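Extracellular solute-binding protein, family 3 (Methylophaga aminisulfidivorans MP, PDB 5SV6) is a periplasmic binding protein-like MxaJ of the solute-binding protein 3 family, of unknown function but probably linked to the methanol dehydrogenase system. Local coordinates at residues K125-D135 with P229-E237; M151-S162 with G207-W215. All blocks are in the same frame, centred on the assembly; numbering follows the deposited sequence.

Interaction 1 (K125-D135 with P229-E237)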
# COMPACT_ATOMS: atom_id res chain seq x y z
N LYS A 125 8.59 7.11 2.07
CA LYS A 125 8.31 6.99 0.65
C LYS A 125 8.61 5.55 0.23
O LYS A 125 9.63 4.97 0.62
CB LYS A 125 9.19 7.98 -0.13
CG LYS A 125 8.92 8.07 -1.65
CD LYS A 125 9.91 9.06 -2.29
CE LYS A 125 9.71 9.18 -3.79
NZ LYS A 125 10.59 10.23 -4.37
N SER A 126 7.71 4.95 -0.53
CA SER A 126 7.98 3.62 -1.05
C SER A 126 7.47 3.54 -2.48
O SER A 126 7.10 4.55 -3.06
CB SER A 126 7.35 2.54 -0.16
OG SER A 126 7.90 1.27 -0.46
N GLY A 127 7.50 2.35 -3.06
CA GLY A 127 7.06 2.21 -4.44
C GLY A 127 6.43 0.86 -4.73
O GLY A 127 6.53 -0.07 -3.93
N TYR A 128 5.77 0.79 -5.88
CA TYR A 128 5.31 -0.47 -6.44
C TYR A 128 6.56 -1.25 -6.83
O TYR A 128 7.58 -0.65 -7.16
CB TYR A 128 4.41 -0.21 -7.67
CG TYR A 128 3.04 0.23 -7.24
CD1 TYR A 128 2.80 1.55 -6.87
CD2 TYR A 128 1.99 -0.67 -7.15
CE1 TYR A 128 1.56 1.95 -6.42
CE2 TYR A 128 0.74 -0.28 -6.72
CZ TYR A 128 0.53 1.03 -6.35
OH TYR A 128 -0.71 1.42 -5.92
N ALA A 129 6.48 -2.58 -6.76
CA ALA A 129 7.66 -3.42 -6.99
C ALA A 129 7.32 -4.69 -7.76
O ALA A 129 6.25 -5.27 -7.57
CB ALA A 129 8.32 -3.79 -5.66
N PHE A 130 8.24 -5.11 -8.62
CA PHE A 130 8.18 -6.41 -9.28
C PHE A 130 8.58 -7.50 -8.31
O PHE A 130 9.60 -7.38 -7.63
CB PHE A 130 9.11 -6.44 -10.49
CG PHE A 130 8.76 -5.43 -11.53
CD1 PHE A 130 7.76 -5.68 -12.46
CD2 PHE A 130 9.42 -4.21 -11.56
CE1 PHE A 130 7.42 -4.73 -13.40
CE2 PHE A 130 9.10 -3.26 -12.51
CZ PHE A 130 8.10 -3.52 -13.44
N ILE A 131 7.78 -8.55 -8.25
CA ILE A 131 8.03 -9.65 -7.33
C ILE A 131 8.01 -10.96 -8.11
O ILE A 131 6.99 -11.31 -8.71
CB ILE A 131 6.97 -9.66 -6.21
CG1 ILE A 131 7.13 -8.41 -5.33
CG2 ILE A 131 7.08 -10.94 -5.38
CD1 ILE A 131 5.93 -8.09 -4.44
N TYR A 132 9.13 -11.67 -8.11
CA TYR A 132 9.29 -12.87 -8.93
C TYR A 132 10.28 -13.85 -8.29
O TYR A 132 11.00 -13.48 -7.37
CB TYR A 132 9.73 -12.48 -10.36
CG TYR A 132 10.95 -11.60 -10.44
CD1 TYR A 132 10.84 -10.22 -10.36
CD2 TYR A 132 12.22 -12.14 -10.63
CE1 TYR A 132 11.96 -9.40 -10.44
CE2 TYR A 132 13.34 -11.34 -10.70
CZ TYR A 132 13.21 -9.97 -10.61
OH TYR A 132 14.32 -9.17 -10.70
N PRO A 133 10.31 -15.12 -8.76
CA PRO A 133 11.18 -16.07 -8.06
C PRO A 133 12.65 -15.74 -8.25
O PRO A 133 13.06 -15.37 -9.34
CB PRO A 133 10.85 -17.41 -8.73
CG PRO A 133 9.48 -17.24 -9.28
CD PRO A 133 9.46 -15.79 -9.75
N ALA A 134 13.42 -15.85 -7.17
CA ALA A 134 14.85 -15.60 -7.27
C ALA A 134 15.50 -16.83 -7.88
O ALA A 134 14.88 -17.90 -7.92
CB ALA A 134 15.43 -15.30 -5.90
N ASP A 135 16.72 -16.67 -8.35
CA ASP A 135 17.54 -17.80 -8.82
C ASP A 135 16.97 -18.50 -10.05
O ASP A 135 17.27 -19.67 -10.31
CB ASP A 135 17.76 -18.81 -7.69
CG ASP A 135 18.36 -18.18 -6.44
OD1 ASP A 135 19.41 -17.52 -6.56
OD2 ASP A 135 17.77 -18.34 -5.35
N PRO A 229 12.34 -18.50 -2.27
CA PRO A 229 13.01 -17.19 -2.25
C PRO A 229 12.47 -16.30 -3.36
O PRO A 229 12.41 -16.73 -4.51
CB PRO A 229 14.47 -17.54 -2.52
CG PRO A 229 14.60 -18.99 -2.19
CD PRO A 229 13.28 -19.60 -2.52
N LEU A 230 12.09 -15.07 -3.02
CA LEU A 230 11.56 -14.14 -4.01
C LEU A 230 12.45 -12.91 -4.11
O LEU A 230 13.11 -12.53 -3.14
CB LEU A 230 10.14 -13.70 -3.63
CG LEU A 230 9.07 -14.79 -3.49
CD1 LEU A 230 7.72 -14.16 -3.16
CD2 LEU A 230 8.95 -15.65 -4.75
N LYS A 231 12.45 -12.30 -5.28
CA LYS A 231 13.07 -11.00 -5.45
C LYS A 231 11.97 -9.96 -5.42
O LYS A 231 10.88 -10.20 -5.94
CB LYS A 231 13.81 -10.92 -6.78
CG LYS A 231 15.17 -11.60 -6.78
CD LYS A 231 16.05 -11.05 -7.90
CE LYS A 231 16.42 -9.59 -7.65
NZ LYS A 231 17.37 -9.07 -8.68
N MSE A 232 12.26 -8.81 -4.82
CA MSE A 232 11.36 -7.67 -4.86
C MSE A 232 12.13 -6.44 -5.36
O MSE A 232 12.96 -5.88 -4.66
CB MSE A 232 10.74 -7.41 -3.48
CG MSE A 232 9.68 -6.30 -3.49
SE MSE A 232 8.73 -6.08 -1.78
CE MSE A 232 10.27 -5.78 -0.64
N VAL A 233 11.86 -6.05 -6.60
CA VAL A 233 12.59 -4.97 -7.24
C VAL A 233 11.69 -3.76 -7.36
O VAL A 233 10.69 -3.79 -8.08
CB VAL A 233 13.07 -5.40 -8.65
CG1 VAL A 233 13.79 -4.25 -9.34
CG2 VAL A 233 13.97 -6.63 -8.55
N VAL A 234 12.03 -2.69 -6.64
CA VAL A 234 11.21 -1.48 -6.64
C VAL A 234 11.27 -0.74 -7.97
O VAL A 234 12.36 -0.54 -8.52
CB VAL A 234 11.62 -0.52 -5.50
CG1 VAL A 234 10.76 0.71 -5.52
CG2 VAL A 234 11.55 -1.23 -4.14
N SER A 235 10.11 -0.34 -8.49
CA SER A 235 10.06 0.35 -9.78
C SER A 235 10.75 1.71 -9.74
O SER A 235 10.97 2.27 -8.67
CB SER A 235 8.61 0.57 -10.23
OG SER A 235 8.12 -0.54 -10.94
N GLU A 236 11.09 2.22 -10.92
CA GLU A 236 11.60 3.58 -11.07
C GLU A 236 10.50 4.57 -10.68
O GLU A 236 9.31 4.24 -10.78
CB GLU A 236 12.08 3.81 -12.51
CG GLU A 236 13.39 3.07 -12.83
CD GLU A 236 13.68 2.92 -14.33
OE1 GLU A 236 12.94 3.50 -15.16
OE2 GLU A 236 14.65 2.21 -14.68
N GLU A 237 10.88 5.76 -10.23
CA GLU A 237 9.90 6.75 -9.75
C GLU A 237 8.82 7.07 -10.78
O GLU A 237 7.63 7.09 -10.47
CB GLU A 237 10.58 8.04 -9.28
CG GLU A 237 9.60 9.08 -8.71
CD GLU A 237 10.27 10.16 -7.88
OE1 GLU A 237 11.46 10.46 -8.14
OE2 GLU A 237 9.62 10.70 -6.97
O HOH W 1 16.58 -9.38 -11.99
O HOH W 2 12.84 -19.09 -6.04
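Y132 and K231 lie side by side and point the same way, with K231 CB over one face of the phenol ring, 4.1 Å from its centroid, in a CH-pi contact. Chi1 of 53° sets the Y132 ring between its own backbone N and carbonyl carbon, which leaves its hydroxyl end over the neighbouring strand: OH lies 3.3 Å from V233 CG2, and a water bound to OH weakly accepts from K231 NZ. Replacing Y132 by alanine would probably leave K231 CB and V233 CG2 without their aromatic partner and the water without its hydroxyl. On the other face of the sheet, selenomethionine M232 runs alongside I131, its CG 3.8 Å from I131 CG1 and 3.6 Å from A129 CB. These residues belong to an antiparallel pairing of strands 118-133 and 230-234 in the mixed sheet of a periplasmic binding protein-like fold, where F130 and V233 bond reciprocally through their backbones. The F130 ring brings CE2 to 3.3 Å from S235 OG, a hydroxyl that is hydrogen-bonded to H213. Farther along, extended K125 meets E237 at about a right angle; NZ reaches OE2 at 2.8 Å from above the carboxylate plane, a salt bridge; E237 OE2 also pairs with R248.

Interaction 2 (M151-S162 with G207-W215)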
# COMPACT_ATOMS: atom_id res chain seq x y z
N MSE A 151 6.05 -13.03 -20.63
CA MSE A 151 5.14 -13.49 -19.58
C MSE A 151 3.68 -13.23 -19.96
O MSE A 151 3.40 -12.39 -20.81
CB MSE A 151 5.47 -12.82 -18.25
CG MSE A 151 6.88 -13.11 -17.75
SE MSE A 151 7.30 -12.06 -16.17
CE MSE A 151 8.82 -13.09 -15.50
N SER A 152 2.77 -13.94 -19.30
CA SER A 152 1.34 -13.85 -19.59
C SER A 152 0.47 -13.65 -18.36
O SER A 152 -0.63 -13.09 -18.46
CB SER A 152 0.89 -15.11 -20.33
OG SER A 152 1.64 -15.28 -21.51
N LYS A 153 0.95 -14.09 -17.19
CA LYS A 153 0.16 -14.03 -15.95
C LYS A 153 0.78 -13.06 -14.95
O LYS A 153 1.83 -13.35 -14.38
CB LYS A 153 0.08 -15.42 -15.31
CG LYS A 153 -0.61 -16.48 -16.18
CD LYS A 153 -2.11 -16.40 -16.03
CE LYS A 153 -2.83 -17.41 -16.92
NZ LYS A 153 -2.92 -18.76 -16.29
N PHE A 154 0.10 -11.94 -14.72
CA PHE A 154 0.62 -10.86 -13.89
C PHE A 154 -0.29 -10.63 -12.68
O PHE A 154 -1.45 -10.25 -12.83
CB PHE A 154 0.72 -9.57 -14.71
CG PHE A 154 1.62 -9.67 -15.92
CD1 PHE A 154 1.17 -10.27 -17.09
CD2 PHE A 154 2.91 -9.15 -15.90
CE1 PHE A 154 2.00 -10.37 -18.20
CE2 PHE A 154 3.74 -9.24 -17.01
CZ PHE A 154 3.28 -9.85 -18.16
N ALA A 155 0.22 -10.85 -11.47
CA ALA A 155 -0.61 -10.58 -10.30
C ALA A 155 -0.54 -9.09 -9.96
O ALA A 155 0.48 -8.61 -9.44
CB ALA A 155 -0.14 -11.43 -9.13
N ILE A 156 -1.61 -8.35 -10.28
CA ILE A 156 -1.67 -6.91 -10.00
C ILE A 156 -3.01 -6.46 -9.42
O ILE A 156 -4.00 -7.20 -9.45
CB ILE A 156 -1.40 -6.07 -11.27
CG1 ILE A 156 -2.54 -6.24 -12.28
CG2 ILE A 156 -0.03 -6.42 -11.88
CD1 ILE A 156 -2.63 -5.12 -13.29
N VAL A 157 -3.03 -5.24 -8.90
CA VAL A 157 -4.25 -4.64 -8.39
C VAL A 157 -4.83 -3.65 -9.40
O VAL A 157 -4.15 -2.71 -9.82
CB VAL A 157 -3.99 -3.91 -7.05
CG1 VAL A 157 -5.28 -3.28 -6.51
CG2 VAL A 157 -3.40 -4.87 -6.02
N PRO A 158 -6.09 -3.87 -9.81
CA PRO A 158 -6.73 -2.98 -10.79
C PRO A 158 -6.83 -1.56 -10.26
O PRO A 158 -7.02 -1.37 -9.06
CB PRO A 158 -8.12 -3.60 -10.96
CG PRO A 158 -7.95 -5.03 -10.55
CD PRO A 158 -6.95 -5.01 -9.44
N GLY A 159 -6.68 -0.57 -11.14
CA GLY A 159 -6.74 0.83 -10.74
C GLY A 159 -5.43 1.38 -10.20
O GLY A 159 -5.34 2.56 -9.86
N SER A 160 -4.41 0.52 -10.13
CA SER A 160 -3.10 0.94 -9.66
C SER A 160 -2.22 1.29 -10.88
O SER A 160 -2.59 0.99 -12.01
CB SER A 160 -2.46 -0.18 -8.82
OG SER A 160 -2.17 -1.32 -9.61
N PRO A 161 -1.05 1.93 -10.65
CA PRO A 161 -0.16 2.19 -11.79
C PRO A 161 0.24 0.91 -12.53
O PRO A 161 0.60 0.98 -13.71
CB PRO A 161 1.07 2.83 -11.14
CG PRO A 161 0.57 3.39 -9.84
CD PRO A 161 -0.51 2.46 -9.39
N SER A 162 0.19 -0.23 -11.85
CA SER A 162 0.43 -1.52 -12.47
C SER A 162 -0.48 -1.74 -13.66
O SER A 162 -0.05 -2.25 -14.70
CB SER A 162 0.22 -2.66 -11.46
OG SER A 162 0.88 -2.36 -10.25
N GLY A 207 3.63 -20.19 -8.66
CA GLY A 207 3.96 -20.23 -10.07
C GLY A 207 2.78 -19.97 -10.97
O GLY A 207 2.92 -19.94 -12.19
N LYS A 208 1.60 -19.78 -10.38
CA LYS A 208 0.41 -19.46 -11.15
C LYS A 208 0.53 -18.07 -11.77
O LYS A 208 -0.02 -17.80 -12.83
CB LYS A 208 -0.85 -19.55 -10.29
CG LYS A 208 -1.24 -20.97 -9.92
CD LYS A 208 -1.57 -21.81 -11.15
CE LYS A 208 -1.96 -23.23 -10.76
NZ LYS A 208 -3.28 -23.29 -10.04
N ALA A 209 1.25 -17.19 -11.08
CA ALA A 209 1.60 -15.90 -11.66
C ALA A 209 3.06 -15.95 -12.11
O ALA A 209 3.91 -16.45 -11.38
CB ALA A 209 1.39 -14.77 -10.66
N ASP A 210 3.34 -15.45 -13.30
CA ASP A 210 4.73 -15.28 -13.72
C ASP A 210 5.42 -14.25 -12.84
O ASP A 210 6.63 -14.33 -12.58
CB ASP A 210 4.79 -14.81 -15.17
CG ASP A 210 4.28 -15.85 -16.13
OD1 ASP A 210 4.76 -17.00 -16.03
OD2 ASP A 210 3.41 -15.53 -16.97
N ILE A 211 4.64 -13.28 -12.37
CA ILE A 211 5.20 -12.13 -11.66
C ILE A 211 4.09 -11.32 -11.01
O ILE A 211 2.94 -11.39 -11.44
CB ILE A 211 5.99 -11.22 -12.63
CG1 ILE A 211 6.90 -10.24 -11.88
CG2 ILE A 211 5.03 -10.49 -13.58
CD1 ILE A 211 7.86 -9.48 -12.79
N ALA A 212 4.42 -10.58 -9.96
CA ALA A 212 3.47 -9.64 -9.38
C ALA A 212 4.07 -8.26 -9.45
O ALA A 212 5.29 -8.10 -9.52
CB ALA A 212 3.16 -10.01 -7.92
N HIS A 213 3.20 -7.26 -9.47
CA HIS A 213 3.65 -5.88 -9.35
C HIS A 213 2.71 -5.25 -8.34
O HIS A 213 1.52 -5.06 -8.62
CB HIS A 213 3.60 -5.16 -10.71
CG HIS A 213 4.23 -3.80 -10.70
ND1 HIS A 213 3.49 -2.64 -10.68
CD2 HIS A 213 5.53 -3.42 -10.71
CE1 HIS A 213 4.31 -1.60 -10.69
NE2 HIS A 213 5.55 -2.05 -10.70
N ILE A 214 3.25 -4.98 -7.15
CA ILE A 214 2.44 -4.70 -5.96
C ILE A 214 3.06 -3.54 -5.21
O ILE A 214 4.29 -3.42 -5.17
CB ILE A 214 2.46 -5.92 -4.98
CG1 ILE A 214 2.08 -7.21 -5.69
CG2 ILE A 214 1.54 -5.70 -3.78
CD1 ILE A 214 0.71 -7.12 -6.32
N TRP A 215 2.23 -2.71 -4.60
CA TRP A 215 2.69 -1.67 -3.69
C TRP A 215 3.52 -2.33 -2.58
O TRP A 215 3.01 -3.17 -1.84
CB TRP A 215 1.48 -0.91 -3.11
CG TRP A 215 1.77 0.12 -2.05
CD1 TRP A 215 1.28 0.13 -0.77
CD2 TRP A 215 2.55 1.31 -2.19
NE1 TRP A 215 1.71 1.25 -0.10
CE2 TRP A 215 2.50 1.99 -0.95
CE3 TRP A 215 3.29 1.87 -3.23
CZ2 TRP A 215 3.18 3.18 -0.72
CZ3 TRP A 215 3.95 3.07 -3.01
CH2 TRP A 215 3.89 3.71 -1.77
O HOH W 3 -2.33 -19.06 -13.91
O HOH W 4 -0.72 -3.70 -8.20
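With CG anti to its carbonyl carbon (chi1 -66°), D210 brings OD2 to two backbone N-H groups, S152 N and K153 N, each at 2.9 Å; H213, its CG anti to the backbone N, sends its ring to S162. Both N-H groups arrive on the anti side of OD2 but from opposite faces of the carboxylate plane, and both bonds are nearly straight (168° and 167°). Selenomethionine M151 slides past D210 in the opposite direction, carrying its selenium to 3.8 Å from I211 CG2. That same methyl, placed between backbone N and carbonyl carbon, also meets F154 CD2 at 3.4 Å. Between the segments the backbones bond from A155 N to I211 O and from H213 N to A155 O, while the A155 and A212 methyls meet on the sheet face away from F154 and I211. At the far end S162 OG hydrogen-bonds H213 ND1 at 2.7 Å, in the ring plane at its edge. S235 bonds NE2, which should hold the imidazole against turning. One water ties V157 N, S160 OG, S162 OG and H213 O together beside S160, the N-cap of helix 161-168. Parallel strands 154-156 and 211-215, with helices 161-168, 172-180 and 197-206 in the connection between them, make the alpha/beta pattern of a periplasmic binding protein lobe.

Interactions 1 and 2 sit in one mixed sheet, their centres about 11 Å apart, and strand 118-133 bonds to strand 211-215 between them, probably through I131 N to A212 O and A129 N to I214 O. Along the chain, 151-162 with 207-215 is nested inside the loop that 125-135 with 229-237 closes. Interaction 2 is the more buried: its strands run parallel, a buried imidazole pairs with a hydroxyl, and a carboxylate at the margin takes two backbone N-H groups. Interaction 1 is antiparallel and only partly buried, and its charged pair is the K125-E237 salt bridge. The F130 and H213 rings meet where the two contacts adjoin.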